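Local coordinates for cutm, flavoprotein of carbon monoxide dehydrogenase (Hydrogenophaga pseudoflava, PDB 1FFV) that binds FAD as the flavoprotein subunit of carbon monoxide dehydrogenase and probably passes on electrons released when carbon monoxide is oxidised, at residues P92-A97 with G180-E184; P121-A127 with T217-A223; R144-P148 with L160-E165; T208-I214 with E230-K236. All coordinates share one frame; numbering follows the deposited sequence.

Contact 1. Residues P92-A97 with G180-E184; sequences PLLAEA and GWAYE
The phenol oxygen of Tyr183 is gripped by hydrogen bonds with Asp124 and Thr217, while the ring behind it packs against the methyl of Ala97, Tyr183 CD2 to Ala97 CB at 4.0 Å. A tyrosine suits this buried strand position, because the ring shares in the apolar packing and the hydroxyl extends past it to polar partners near the flavin. The methyl of Ala97 is small enough for helix 92-97 to come close to the strand. Between these residues and Trp181, Leu93 reaches across to the strand; CG lies anti to the backbone N (chi1 -151°), which brings Leu93 CD2 to within 4.0 Å of Tyr183 CB.

Trp181 buries more surface here than any other residue. Its CG stands between the backbone N and the carbonyl carbon (chi1 48°), and the indole lies along the first turn of the helix. Pro92 CB sits above one indole face, offset to the rim and 3.7 Å from Trp181 CZ2, and the same face receives the Leu93 backbone, whose CA makes an off-centre CH-pi contact, 4.2 Å from the centroid of the Trp181 six-membered ring. Glu96 lends only its aliphatic part, CG meeting Trp181 CH2 at 3.7 Å, and sends its carboxylate to Lys99. Arg285 adds a cation-pi interaction with the indole and a hydrogen bond to Trp181 O.

Helix 92-97 and the strand run nearly parallel, 23° apart, with no hydrogen bond between them. Their cohesion therefore comes from apolar and ring contacts, and the polar ends of Tyr183 and Glu96 are satisfied by residues beyond the pair.

Contact 2. Residues P121-A127 with T217-A223; sequences PGNDHPA and TNVAPTA. With FAD (flavin-adenine dinucleotide), chain J.
The backbone leading into helix 125-131 runs close to the loop after strand 208-217, with the CA atoms of Pro121 and Thr222 4.6 Å apart. They meet at the isoalloxazine end of the FAD pocket. Direct polar contact is slight: Asn218 N gives Pro121 O a weak, bent hydrogen bond (123° at the hydrogen). Asn218 has a left-handed backbone, a conformation asparagine tolerates well, and its side-chain nitrogen bonds to Ala194 O.

A water does more of the joining. It donates to Asn123 O at 2.7 Å, accepts from Ala127 N at 2.8 Å, and pairs with Thr217 OG1 at 2.8 Å. Threonine fits here because its two branches do different work: with OG1 anti to the carbonyl carbon (chi1 -60°) the hydroxyl reaches the water, whereas Thr217 CG2 packs against the backbone, 3.4 Å from Asn123 O. Tyr183 OH binds both Thr217 OG1 and Asp124 OD1. The small side chains of Ala127 and Ala223 suit the close approach, and Pro126 CB rests 3.6 Å from Ala223 CB.

Asp124 faces the cofactor. Its carboxylate also pairs with Lys185, which itself bonds to FAD, so the negative charge is probably stabilised, and it is held between protein and flavin. An aspartate matches the imide edge of the ring, offering an acceptor from the side chain and a donor from the backbone: FAD N3 donates to Asp124 OD2 at 2.8 Å, and Asp124 N donates to FAD O2 at 2.9 Å.

Contact 3. Residues R144-P148 with L160-E165; sequences RRTVP and LLEENE
Arg145 meets Glu165 in a salt bridge: NH1 of Arg145 lies 2.9 Å from both OE1 and OE2 of Glu165 and hydrogen-bonds to OE2. That bond is almost straight (175°), arrives on the syn side and lies in the guanidinium plane, and the two flat groups are nearly coplanar, 19° apart. Arginine gets there by bending: its chain turns sharply at chi3 (-99°), swinging the guanidinium over from the strand. Glu165 is extended beyond CG, and the two side chains cross at about a right angle.

Glu165 OE1 also accepts from Glu162 N at 2.7 Å, through its anti lone pair. That second bond limits rotation of the carboxylate and presents it to Arg145. Glu162 adds a weaker electrostatic pull, its OE1 being 4.2 Å from Arg145 NH1, well out of the guanidinium plane. Beyond the charges, the branched Val147 touches Leu160, CB to CD2 at 4.4 Å, with Phe152 packing on both.

The Glu165 carboxylate thus spans a type I beta turn, Glu162 to Glu165, and ties it to the edge strand 143-148 of the five-stranded antiparallel sheet in the FAD-binding domain, where neighbouring Leu161 touches the cofactor.

Contact 4. Residues T208-I214 with E230-K236; sequences TVSHIRI and EAALLGK. Unlike the reference sequence in segment 230-236: Glu230 (reference Arg), Ala231 (reference Ser), Ala232 (reference Arg).
Val209 is bonded through its backbone to the turn opposite: Val209 N donates to Lys236 O at 3.0 Å, and Gly235 N donates to Val209 O at 2.7 Å. Both bonds involve the type II turn Leu233-Lys236, whose third residue, Gly235, has a positive phi (74°) that glycine adopts easily.

Charged and polar side chains govern the other end, around Glu230. The chain of Glu230, extended beyond CG, runs along Ile212 and brings Glu230 OE1 to accept from Ile214 N at 3.2 Å, on the anti side. OE2 forms a salt bridge with Arg225. The pairing with Arg213 is long, NH1 lying 3.9 Å from Glu230 OE2 with no N-H aimed at it; Arg213 NH1 donates instead to Ile212 O at 2.9 Å, and its NH2 pairs with Glu133. Two basic residues near one largely buried carboxylate would favour its charged form.

Apolar contacts fill the middle. Leu233 CD1 rests against both isoleucines, which also touch each other, 4.1 Å from Ile212 CG1 and 3.9 Å from Ile214 CD1, its side chain crossing each at about a right angle. On its other branch Ile212 meets Leu234, CG2 to CG at 3.9 Å. Branched aliphatic chains suit both sides of such a seam.

Helix 264-285 closes over it through Leu279, which touches Ile212, Ile214 and Leu233, and helix 240-252 packs its alanines on Leu233. Strand 196-205 flanks the contact, with Met202 on Val209 and Ile212, and Arg203 opposite the classic beta bulge at Ser210-His211.

Contact 2 is the buried one, its centre about 8 Å from that of the chain; contacts 1, 3 and 4 are only partly buried, with contact 4 the most outlying. Contacts 1 and 4 both reach the four-stranded sheet, one covering its edge strand 180-186 with a helix, the other packing a turn and helix end on strand 208-217, which then continues into contact 2. Tyr183 joins contacts 1 and 2 directly. Contact 3 belongs to the other sheet, about 26 Å from contact 1 between centres. Chemistry follows place: ring and aliphatic packing in contact 1, water and flavin bonds in contact 2, a partly exposed salt bridge in contact 3, and a mixture in contact 4.

Contact 1. Residues P92-A97 with G180-E184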
# COMPACT_ATOMS: atom_id res chain seq x y z
N PRO C 92 9.10 45.35 36.55
CA PRO C 92 8.30 44.16 36.86
C PRO C 92 6.96 44.05 36.12
O PRO C 92 6.50 42.94 35.83
CB PRO C 92 8.12 44.24 38.37
CG PRO C 92 8.33 45.71 38.68
CD PRO C 92 9.46 46.07 37.78
N LEU C 93 6.37 45.20 35.80
CA LEU C 93 5.09 45.25 35.08
C LEU C 93 5.17 44.55 33.73
O LEU C 93 4.31 43.74 33.39
CB LEU C 93 4.65 46.69 34.85
CG LEU C 93 3.18 47.08 34.74
CD1 LEU C 93 3.07 48.33 33.87
CD2 LEU C 93 2.30 45.99 34.18
N LEU C 94 6.18 44.90 32.94
CA LEU C 94 6.34 44.32 31.60
C LEU C 94 6.57 42.82 31.63
O LEU C 94 6.00 42.09 30.82
CB LEU C 94 7.46 45.02 30.83
CG LEU C 94 7.28 46.52 30.56
CD1 LEU C 94 8.35 46.99 29.58
CD2 LEU C 94 5.89 46.79 29.98
N ALA C 95 7.37 42.37 32.59
CA ALA C 95 7.69 40.96 32.73
C ALA C 95 6.46 40.12 33.08
O ALA C 95 6.25 39.05 32.51
CB ALA C 95 8.78 40.77 33.78
N GLU C 96 5.64 40.62 33.99
CA GLU C 96 4.44 39.90 34.40
C GLU C 96 3.31 39.98 33.39
O GLU C 96 2.62 38.99 33.14
CB GLU C 96 3.96 40.40 35.77
CG GLU C 96 4.80 39.88 36.93
CD GLU C 96 4.76 38.36 37.05
OE1 GLU C 96 3.66 37.80 37.33
OE2 GLU C 96 5.82 37.73 36.87
N ALA C 97 3.12 41.16 32.82
CA ALA C 97 2.07 41.40 31.84
C ALA C 97 2.30 40.63 30.55
O ALA C 97 1.35 40.23 29.88
CB ALA C 97 1.95 42.88 31.55
N GLY C 180 4.25 51.01 42.41
CA GLY C 180 3.19 50.02 42.34
C GLY C 180 2.77 49.90 40.88
O GLY C 180 2.92 50.85 40.11
N TRP C 181 2.22 48.74 40.51
CA TRP C 181 1.81 48.51 39.13
C TRP C 181 0.77 47.40 39.01
O TRP C 181 0.51 46.67 39.96
CB TRP C 181 3.04 48.12 38.31
CG TRP C 181 3.87 47.06 38.98
CD1 TRP C 181 4.84 47.25 39.93
CD2 TRP C 181 3.73 45.65 38.82
NE1 TRP C 181 5.32 46.04 40.37
CE2 TRP C 181 4.65 45.04 39.71
CE3 TRP C 181 2.92 44.83 38.02
CZ2 TRP C 181 4.79 43.64 39.82
CZ3 TRP C 181 3.05 43.45 38.13
CH2 TRP C 181 3.98 42.87 39.02
N ALA C 182 0.21 47.27 37.81
CA ALA C 182 -0.78 46.24 37.55
C ALA C 182 -1.28 46.25 36.12
O ALA C 182 -1.25 47.28 35.44
CB ALA C 182 -1.97 46.39 38.51
N TYR C 183 -1.67 45.07 35.65
CA TYR C 183 -2.27 44.91 34.32
C TYR C 183 -3.40 43.92 34.48
O TYR C 183 -3.17 42.72 34.63
CB TYR C 183 -1.29 44.39 33.27
CG TYR C 183 -1.87 44.49 31.88
CD1 TYR C 183 -2.41 45.70 31.43
CD2 TYR C 183 -1.95 43.38 31.04
CE1 TYR C 183 -3.00 45.81 30.17
CE2 TYR C 183 -2.55 43.48 29.77
CZ TYR C 183 -3.07 44.70 29.35
OH TYR C 183 -3.67 44.84 28.12
N GLU C 184 -4.63 44.43 34.52
CA GLU C 184 -5.80 43.58 34.65
C GLU C 184 -6.36 43.36 33.26
O GLU C 184 -6.76 44.31 32.59
CB GLU C 184 -6.85 44.24 35.55
CG GLU C 184 -6.44 44.41 37.01
CD GLU C 184 -6.28 43.09 37.75
OE1 GLU C 184 -7.14 42.19 37.60
OE2 GLU C 184 -5.28 42.95 38.48

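Contact 2. Residues P121-A127 with T217-A223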
# COMPACT_ATOMS: atom_id res chain seq x y z
N PRO C 121 -5.66 47.81 18.63
CA PRO C 121 -6.22 48.18 19.94
C PRO C 121 -6.30 46.93 20.82
O PRO C 121 -6.33 47.00 22.03
CB PRO C 121 -7.63 48.66 19.60
CG PRO C 121 -7.56 49.02 18.16
CD PRO C 121 -6.64 48.02 17.55
N GLY C 122 -6.37 45.78 20.17
CA GLY C 122 -6.45 44.53 20.89
C GLY C 122 -5.16 44.10 21.56
O GLY C 122 -5.20 43.33 22.51
N ASN C 123 -4.02 44.58 21.06
CA ASN C 123 -2.72 44.23 21.63
C ASN C 123 -2.51 44.84 23.03
O ASN C 123 -3.13 45.85 23.37
CB ASN C 123 -1.60 44.65 20.67
CG ASN C 123 -1.43 43.68 19.50
OD1 ASN C 123 -0.49 43.85 18.72
ND2 ASN C 123 -2.29 42.67 19.38
N ASP C 124 -1.64 44.23 23.83
CA ASP C 124 -1.38 44.69 25.19
C ASP C 124 -0.27 45.72 25.39
O ASP C 124 -0.39 46.62 26.22
CB ASP C 124 -1.12 43.49 26.11
CG ASP C 124 -2.29 42.51 26.14
OD1 ASP C 124 -3.39 42.88 26.59
OD2 ASP C 124 -2.10 41.36 25.72
N HIS C 125 0.81 45.60 24.63
CA HIS C 125 1.92 46.53 24.77
C HIS C 125 1.59 47.99 24.57
O HIS C 125 2.23 48.85 25.18
CB HIS C 125 3.12 46.11 23.92
CG HIS C 125 3.91 45.00 24.52
ND1 HIS C 125 4.53 45.11 25.75
CD2 HIS C 125 4.14 43.74 24.10
CE1 HIS C 125 5.10 43.96 26.06
NE2 HIS C 125 4.88 43.11 25.07
N PRO C 126 0.64 48.32 23.67
CA PRO C 126 0.34 49.75 23.52
C PRO C 126 -0.03 50.39 24.87
O PRO C 126 0.63 51.34 25.30
CB PRO C 126 -0.81 49.74 22.52
CG PRO C 126 -0.44 48.61 21.62
CD PRO C 126 -0.01 47.53 22.59
N ALA C 127 -1.02 49.84 25.58
CA ALA C 127 -1.41 50.41 26.87
C ALA C 127 -0.26 50.31 27.88
O ALA C 127 -0.00 51.25 28.62
CB ALA C 127 -2.65 49.71 27.42
N THR C 217 -6.85 49.08 27.40
CA THR C 217 -6.72 48.16 26.27
C THR C 217 -8.04 47.70 25.67
O THR C 217 -8.96 47.29 26.38
CB THR C 217 -5.93 46.88 26.66
OG1 THR C 217 -4.62 47.24 27.10
CG2 THR C 217 -5.82 45.91 25.48
N ASN C 218 -8.10 47.73 24.34
CA ASN C 218 -9.24 47.30 23.53
C ASN C 218 -10.62 47.90 23.80
O ASN C 218 -11.64 47.23 23.62
CB ASN C 218 -9.33 45.77 23.53
CG ASN C 218 -9.75 45.21 22.17
OD1 ASN C 218 -9.78 45.95 21.19
ND2 ASN C 218 -10.05 43.91 22.11
N VAL C 219 -10.66 49.18 24.18
CA VAL C 219 -11.93 49.84 24.46
C VAL C 219 -12.13 51.11 23.64
O VAL C 219 -12.97 51.95 23.96
CB VAL C 219 -12.10 50.12 25.98
CG1 VAL C 219 -12.24 48.82 26.73
CG2 VAL C 219 -10.92 50.90 26.51
N ALA C 220 -11.38 51.21 22.55
CA ALA C 220 -11.43 52.35 21.62
C ALA C 220 -10.60 51.94 20.40
O ALA C 220 -9.96 50.89 20.41
CB ALA C 220 -10.84 53.59 22.26
N PRO C 221 -10.61 52.75 19.32
CA PRO C 221 -9.82 52.39 18.14
C PRO C 221 -8.31 52.32 18.38
O PRO C 221 -7.56 51.83 17.53
CB PRO C 221 -10.18 53.50 17.15
CG PRO C 221 -11.59 53.86 17.53
CD PRO C 221 -11.49 53.89 19.04
N THR C 222 -7.87 52.79 19.55
CA THR C 222 -6.46 52.78 19.94
C THR C 222 -6.38 52.59 21.44
O THR C 222 -7.38 52.71 22.14
CB THR C 222 -5.78 54.16 19.65
OG1 THR C 222 -6.35 55.18 20.49
CG2 THR C 222 -5.96 54.56 18.20
N ALA C 223 -5.18 52.30 21.93
CA ALA C 223 -4.97 52.17 23.36
C ALA C 223 -5.15 53.60 23.87
O ALA C 223 -4.79 54.55 23.17
CB ALA C 223 -3.57 51.68 23.65
PA FAD J . 4.77 41.10 12.82
O1A FAD J . 5.84 41.22 11.82
O2A FAD J . 3.86 40.10 12.72
O5B FAD J . 4.05 42.40 12.68
C5B FAD J . 4.75 43.62 12.81
C4B FAD J . 3.89 44.72 12.19
O4B FAD J . 4.57 45.95 12.59
C3B FAD J . 3.95 44.84 10.69
O3B FAD J . 3.08 45.76 10.12
C2B FAD J . 5.43 45.11 10.53
O2B FAD J . 5.71 45.54 9.24
C1B FAD J . 5.64 46.17 11.57
N9A FAD J . 6.86 46.07 12.36
C8A FAD J . 7.31 44.98 13.07
N7A FAD J . 8.46 45.21 13.69
C5A FAD J . 8.77 46.51 13.37
C6A FAD J . 9.89 47.36 13.75
N6A FAD J . 10.88 46.98 14.51
N1A FAD J . 9.85 48.61 13.22
C2A FAD J . 8.85 49.05 12.42
N3A FAD J . 7.79 48.35 12.03
C4A FAD J . 7.78 47.08 12.53
N1 FAD J . -0.78 40.17 21.11
C2 FAD J . -1.14 40.73 22.25
O2 FAD J . -0.75 41.81 22.56
N3 FAD J . -2.00 40.10 23.18
C4 FAD J . -2.52 38.86 22.93
O4 FAD J . -3.26 38.35 23.75
C4X FAD J . -2.15 38.23 21.68
N5 FAD J . -2.63 37.02 21.39
C5X FAD J . -2.24 36.46 20.20
C6 FAD J . -2.75 35.20 19.91
C7 FAD J . -2.44 34.56 18.76
C7M FAD J . -3.01 33.19 18.47
C8 FAD J . -1.55 35.18 17.80
C8M FAD J . -1.19 34.49 16.51
C9 FAD J . -1.03 36.45 18.08
C9A FAD J . -1.37 37.08 19.27
N10 FAD J . -0.87 38.38 19.61
C10 FAD J . -1.24 38.94 20.78
C1' FAD J . 0.08 39.06 18.68
C2' FAD J . 1.67 39.07 18.84
O2' FAD J . 1.41 39.43 20.18
C3' FAD J . 1.61 39.95 17.61
O3' FAD J . 2.48 38.80 17.48
C4' FAD J . 2.84 40.66 17.10
O4' FAD J . 1.69 41.55 17.26
C5' FAD J . 2.97 41.49 15.82
O5' FAD J . 4.44 41.32 16.45
P FAD J . 5.43 40.55 15.58
O1P FAD J . 6.77 40.67 16.35
O2P FAD J . 5.07 39.24 15.32
O3P FAD J . 5.46 41.21 14.26
O HOH W 1 -3.15 48.13 24.87

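Contact 3. Residues R144-P148 with L160-E165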
# COMPACT_ATOMS: atom_id res chain seq x y z
N ARG C 144 17.72 59.21 13.21
CA ARG C 144 16.86 58.70 14.26
C ARG C 144 16.03 59.80 14.91
O ARG C 144 16.38 60.97 14.87
CB ARG C 144 17.68 57.96 15.31
CG ARG C 144 18.30 56.68 14.77
CD ARG C 144 18.99 55.88 15.85
NE ARG C 144 19.47 54.61 15.32
CZ ARG C 144 19.95 53.62 16.07
NH1 ARG C 144 20.02 53.73 17.39
NH2 ARG C 144 20.35 52.50 15.49
N ARG C 145 14.89 59.39 15.46
CA ARG C 145 13.98 60.30 16.15
C ARG C 145 13.30 59.47 17.23
O ARG C 145 13.07 58.27 17.04
CB ARG C 145 12.93 60.87 15.19
CG ARG C 145 11.87 59.87 14.73
CD ARG C 145 11.08 60.36 13.53
NE ARG C 145 9.78 60.92 13.89
CZ ARG C 145 8.61 60.50 13.42
NH1 ARG C 145 8.53 59.49 12.56
NH2 ARG C 145 7.50 61.13 13.76
N THR C 146 13.06 60.07 18.38
CA THR C 146 12.40 59.38 19.47
C THR C 146 11.03 60.00 19.71
O THR C 146 10.90 61.22 19.80
CB THR C 146 13.24 59.40 20.76
OG1 THR C 146 14.48 58.74 20.52
CG2 THR C 146 12.51 58.68 21.88
N VAL C 147 10.02 59.14 19.80
CA VAL C 147 8.66 59.58 20.04
C VAL C 147 8.09 58.87 21.27
O VAL C 147 8.51 57.74 21.58
CB VAL C 147 7.76 59.32 18.82
CG1 VAL C 147 8.20 60.20 17.65
CG2 VAL C 147 7.81 57.84 18.42
N PRO C 148 7.19 59.53 22.02
CA PRO C 148 6.59 58.94 23.22
C PRO C 148 5.48 57.94 22.90
O PRO C 148 4.81 58.04 21.87
CB PRO C 148 6.02 60.15 23.94
CG PRO C 148 5.57 61.00 22.82
CD PRO C 148 6.73 60.93 21.85
N LEU C 160 2.66 56.63 14.62
CA LEU C 160 3.48 57.74 14.15
C LEU C 160 4.60 57.24 13.21
O LEU C 160 5.23 58.02 12.49
CB LEU C 160 4.07 58.47 15.36
CG LEU C 160 3.65 59.90 15.69
CD1 LEU C 160 2.26 60.24 15.22
CD2 LEU C 160 3.79 60.11 17.19
N LEU C 161 4.80 55.93 13.20
CA LEU C 161 5.82 55.29 12.37
C LEU C 161 5.59 55.59 10.88
O LEU C 161 4.48 55.48 10.38
CB LEU C 161 5.75 53.78 12.62
CG LEU C 161 6.92 52.82 12.44
CD1 LEU C 161 8.22 53.39 13.00
CD2 LEU C 161 6.54 51.53 13.17
N GLU C 162 6.65 56.03 10.21
CA GLU C 162 6.59 56.35 8.78
C GLU C 162 6.92 55.08 7.99
O GLU C 162 7.65 54.21 8.48
CB GLU C 162 7.59 57.46 8.47
CG GLU C 162 7.11 58.52 7.49
CD GLU C 162 5.97 59.37 8.03
OE1 GLU C 162 6.09 59.92 9.14
OE2 GLU C 162 4.96 59.52 7.32
N GLU C 163 6.42 54.97 6.76
CA GLU C 163 6.66 53.80 5.92
C GLU C 163 8.12 53.46 5.64
O GLU C 163 8.44 52.34 5.26
CB GLU C 163 5.93 53.93 4.59
CG GLU C 163 4.42 53.87 4.70
CD GLU C 163 3.75 53.75 3.35
OE1 GLU C 163 4.15 54.49 2.41
OE2 GLU C 163 2.84 52.91 3.22
N ASN C 164 9.01 54.44 5.81
CA ASN C 164 10.43 54.21 5.58
C ASN C 164 11.23 54.16 6.87
O ASN C 164 12.45 54.35 6.86
CB ASN C 164 11.01 55.25 4.60
CG ASN C 164 10.80 56.70 5.06
OD1 ASN C 164 10.42 56.95 6.20
ND2 ASN C 164 11.05 57.64 4.16
N GLU C 165 10.55 53.89 7.99
CA GLU C 165 11.24 53.81 9.28
C GLU C 165 11.21 52.41 9.88
O GLU C 165 10.35 51.60 9.55
CB GLU C 165 10.63 54.79 10.28
CG GLU C 165 10.92 56.25 10.02
CD GLU C 165 10.22 57.14 11.02
OE1 GLU C 165 9.00 56.95 11.22
OE2 GLU C 165 10.87 58.01 11.61

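Contact 4. Residues T208-I214 with E230-K236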
# COMPACT_ATOMS: atom_id res chain seq x y z
N THR C 208 -1.42 59.09 50.23
CA THR C 208 -1.86 59.67 48.96
C THR C 208 -1.10 59.18 47.73
O THR C 208 0.01 58.66 47.83
CB THR C 208 -1.78 61.23 48.98
OG1 THR C 208 -0.42 61.66 48.81
CG2 THR C 208 -2.32 61.79 50.29
N VAL C 209 -1.71 59.36 46.56
CA VAL C 209 -1.10 58.97 45.30
C VAL C 209 -0.19 60.10 44.83
O VAL C 209 -0.66 61.22 44.58
CB VAL C 209 -2.18 58.70 44.22
CG1 VAL C 209 -1.54 58.40 42.88
CG2 VAL C 209 -3.08 57.55 44.66
N SER C 210 1.11 59.82 44.72
CA SER C 210 2.08 60.82 44.29
C SER C 210 2.43 60.77 42.79
O SER C 210 2.98 61.73 42.24
CB SER C 210 3.36 60.73 45.13
OG SER C 210 3.95 59.44 45.04
N HIS C 211 2.10 59.65 42.14
CA HIS C 211 2.35 59.46 40.72
C HIS C 211 1.33 58.47 40.16
O HIS C 211 1.07 57.43 40.78
CB HIS C 211 3.78 58.93 40.51
CG HIS C 211 4.05 58.44 39.12
ND1 HIS C 211 4.40 59.28 38.09
CD2 HIS C 211 4.03 57.19 38.60
CE1 HIS C 211 4.59 58.58 36.99
NE2 HIS C 211 4.37 57.30 37.27
N ILE C 212 0.77 58.76 38.99
CA ILE C 212 -0.23 57.87 38.40
C ILE C 212 -0.32 57.88 36.87
O ILE C 212 -0.36 58.93 36.23
CB ILE C 212 -1.64 58.15 39.03
CG1 ILE C 212 -2.66 57.11 38.57
CG2 ILE C 212 -2.10 59.56 38.70
CD1 ILE C 212 -2.38 55.70 39.04
N ARG C 213 -0.32 56.67 36.29
CA ARG C 213 -0.44 56.46 34.85
C ARG C 213 -1.52 55.40 34.67
O ARG C 213 -1.39 54.29 35.19
CB ARG C 213 0.84 55.90 34.24
CG ARG C 213 1.84 56.91 33.67
CD ARG C 213 1.24 58.24 33.25
NE ARG C 213 2.31 59.22 33.09
CZ ARG C 213 2.55 60.23 33.93
NH1 ARG C 213 1.77 60.41 34.99
NH2 ARG C 213 3.62 61.00 33.75
N ILE C 214 -2.57 55.74 33.93
CA ILE C 214 -3.66 54.81 33.67
C ILE C 214 -3.86 54.69 32.16
O ILE C 214 -4.03 55.69 31.47
CB ILE C 214 -4.99 55.28 34.31
CG1 ILE C 214 -4.82 55.45 35.83
CG2 ILE C 214 -6.10 54.28 34.02
CD1 ILE C 214 -6.01 56.10 36.51
N GLU C 230 -6.58 59.93 35.86
CA GLU C 230 -5.37 60.15 36.65
C GLU C 230 -5.60 61.31 37.62
O GLU C 230 -5.25 61.22 38.80
CB GLU C 230 -4.17 60.48 35.74
CG GLU C 230 -3.62 59.28 34.96
CD GLU C 230 -2.53 59.64 33.95
OE1 GLU C 230 -2.25 58.80 33.07
OE2 GLU C 230 -1.95 60.75 34.03
N ALA C 231 -6.26 62.35 37.12
CA ALA C 231 -6.55 63.54 37.91
C ALA C 231 -7.50 63.27 39.07
O ALA C 231 -7.58 64.05 40.01
CB ALA C 231 -7.13 64.64 37.01
N ALA C 232 -8.23 62.16 38.99
CA ALA C 232 -9.14 61.80 40.07
C ALA C 232 -8.38 61.24 41.26
O ALA C 232 -8.92 61.15 42.35
CB ALA C 232 -10.16 60.78 39.58
N LEU C 233 -7.10 60.92 41.04
CA LEU C 233 -6.27 60.35 42.09
C LEU C 233 -5.05 61.15 42.55
O LEU C 233 -4.75 61.17 43.74
CB LEU C 233 -5.79 58.96 41.66
CG LEU C 233 -6.87 57.92 41.38
CD1 LEU C 233 -6.35 56.93 40.35
CD2 LEU C 233 -7.29 57.22 42.68
N LEU C 234 -4.35 61.79 41.61
CA LEU C 234 -3.12 62.54 41.92
C LEU C 234 -3.20 63.54 43.08
O LEU C 234 -3.98 64.49 43.05
CB LEU C 234 -2.58 63.27 40.68
CG LEU C 234 -1.11 63.01 40.30
CD1 LEU C 234 -0.56 64.20 39.54
CD2 LEU C 234 -0.24 62.72 41.52
N GLY C 235 -2.34 63.31 44.08
CA GLY C 235 -2.28 64.18 45.24
C GLY C 235 -3.44 64.03 46.20
O GLY C 235 -3.63 64.85 47.10
N LYS C 236 -4.23 62.97 46.02
CA LYS C 236 -5.38 62.70 46.86
C LYS C 236 -5.18 61.39 47.63
O LYS C 236 -4.36 60.55 47.23
CB LYS C 236 -6.64 62.58 46.00
CG LYS C 236 -7.05 63.87 45.32
CD LYS C 236 -8.01 63.60 44.19
CE LYS C 236 -8.76 64.86 43.79
NZ LYS C 236 -9.82 65.20 44.79